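Local coordinates for Tat (Twin-arginine translocation) pathway signal sequence containing protein (Mycobacterium tuberculosis, PDB 5IMU) that is of unknown function, its C-terminal part joining a potassium-binding alpha/beta domain to a bundle of helices, at residues A[194-197]-A[198-202]. Numbering follows the deposited sequence.
Sequences AIEA and LIDEQ
A197 and Q202 close a Schellman motif, the turn that ends helix 183-199 before the chain starts helix 203-216. The last helical turn is still regular: L198 N bonds to A194 O, I199 N to I195 O at 3.0 Å and D200 N to E196 O at 3.0 Å. Then E201 takes a positive phi of 63°, uncommon for residues other than glycine and asparagine, and reverses the chain; its CB points away from segment 194-197, and the residue is exposed, where a charged glutamate is at ease. Two bonds reach back into the helix: Q202 N donates to A197 O at 2.8 Å and E201 N to L198 O at 3.0 Å. The carbonyl of A197 also receives a weak bond from D200 N. The CB of A197 lies 3.6 Å from Q202 O; a methyl is small enough to sit this close to the returning chain.

The chi1 of 67° turns the CG1 branch of I199 back over the helix, 3.2 Å from E196 O, while CG2 lies beside I195 O. E196 and D200, one turn apart, extend alongside one another; the CG of E196 is 3.8 Å from D200 OD2. Their carboxylates, with OE2 of E196 4.6 Å from OD2 of D200, should repel mildly; OE1 of E196 is hydrogen-bonded to ND1 of H164, which with the exposure of D200 probably makes this tolerable.

Both helices belong to the DUF5631 part, a family of unknown function. Buried I195 packs on L163 of helix 157-177 and I145 of helix 140-151; L198, large and aliphatic, suits its buried place where helices 124-133, 140-151 and 203-216 meet, touching F124 and L128; I199 lies partly exposed against A160 and A149. A197 touches L205 of helix 203-216, whose N-cap is Q202.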
loop_
_atom_site.group_PDB
_atom_site.type_symbol
_atom_site.label_atom_id
_atom_site.label_comp_id
_atom_site.label_asym_id
_atom_site.label_seq_id
_atom_site.Cartn_x
_atom_site.Cartn_y
_atom_site.Cartn_z
ATOM N N ALA A 194 5.652 -3.897 8.469
ATOM C CA ALA A 194 5.054 -5.012 9.194
ATOM C C ALA A 194 5.428 -4.970 10.670
ATOM O O ALA A 194 4.590 -5.236 11.539
ATOM C CB ALA A 194 5.484 -6.339 8.566
ATOM N N ILE A 195 6.684 -4.628 10.973
ATOM C CA ILE A 195 7.119 -4.549 12.365
ATOM C C ILE A 195 6.360 -3.453 13.105
ATOM O O ILE A 195 5.924 -3.645 14.246
ATOM C CB ILE A 195 8.642 -4.333 12.439
ATOM C CG1 ILE A 195 9.381 -5.537 11.851
ATOM C CG2 ILE A 195 9.082 -4.100 13.875
ATOM C CD1 ILE A 195 10.873 -5.326 11.711
ATOM N N GLU A 196 6.179 -2.291 12.469
ATOM C CA GLU A 196 5.485 -1.198 13.147
ATOM C C GLU A 196 4.026 -1.545 13.412
ATOM O O GLU A 196 3.511 -1.285 14.504
ATOM C CB GLU A 196 5.576 0.096 12.339
ATOM C CG GLU A 196 4.789 1.239 12.985
ATOM C CD GLU A 196 5.028 2.587 12.331
ATOM O OE1 GLU A 196 6.072 3.213 12.612
ATOM O OE2 GLU A 196 4.168 3.030 11.541
ATOM N N ALA A 197 3.340 -2.120 12.423
ATOM C CA ALA A 197 1.962 -2.547 12.642
ATOM C C ALA A 197 1.879 -3.577 13.761
ATOM O O ALA A 197 0.907 -3.603 14.525
ATOM C CB ALA A 197 1.373 -3.109 11.350
ATOM N N LEU A 198 2.899 -4.431 13.875
ATOM C CA LEU A 198 2.914 -5.451 14.918
ATOM C C LEU A 198 2.987 -4.820 16.305
ATOM O O LEU A 198 2.195 -5.154 17.194
ATOM C CB LEU A 198 4.087 -6.404 14.682
ATOM C CG LEU A 198 3.967 -7.865 15.122
ATOM C CD1 LEU A 198 2.631 -8.456 14.706
ATOM C CD2 LEU A 198 5.112 -8.673 14.528
ATOM N N ILE A 199 3.928 -3.892 16.512
ATOM C CA ILE A 199 4.044 -3.280 17.832
ATOM C C ILE A 199 2.854 -2.377 18.136
ATOM O O ILE A 199 2.599 -2.073 19.307
ATOM C CB ILE A 199 5.371 -2.505 17.988
ATOM C CG1 ILE A 199 5.424 -1.283 17.069
ATOM C CG2 ILE A 199 6.564 -3.420 17.736
ATOM C CD1 ILE A 199 6.622 -0.387 17.342
ATOM N N ASP A 200 2.105 -1.954 17.118
ATOM C CA ASP A 200 0.872 -1.199 17.313
ATOM C C ASP A 200 -0.352 -2.087 17.498
ATOM O O ASP A 200 -1.470 -1.564 17.552
ATOM C CB ASP A 200 0.626 -0.257 16.128
ATOM C CG ASP A 200 1.538 0.951 16.138
ATOM O OD1 ASP A 200 2.131 1.248 17.198
ATOM O OD2 ASP A 200 1.648 1.619 15.089
ATOM N N GLU A 201 -0.171 -3.407 17.577
ATOM C CA GLU A 201 -1.270 -4.365 17.734
ATOM C C GLU A 201 -2.222 -4.357 16.542
ATOM O O GLU A 201 -3.413 -4.642 16.686
ATOM C CB GLU A 201 -2.054 -4.126 19.028
ATOM C CG GLU A 201 -1.358 -4.586 20.288
ATOM C CD GLU A 201 -2.245 -4.452 21.510
ATOM O OE1 GLU A 201 -1.760 -3.954 22.548
ATOM O OE2 GLU A 201 -3.433 -4.834 21.429
ATOM N N GLN A 202 -1.718 -4.034 15.356
ATOM C CA GLN A 202 -2.515 -4.133 14.135
ATOM C C GLN A 202 -2.029 -5.334 13.322
ATOM O O GLN A 202 -1.465 -5.218 12.235
ATOM C CB GLN A 202 -2.444 -2.825 13.349
ATOM C CG GLN A 202 -3.246 -1.694 13.993
ATOM C CD GLN A 202 -3.109 -0.375 13.259
ATOM O OE1 GLN A 202 -2.001 0.068 12.959
ATOM N NE2 GLN A 202 -4.238 0.261 12.965
#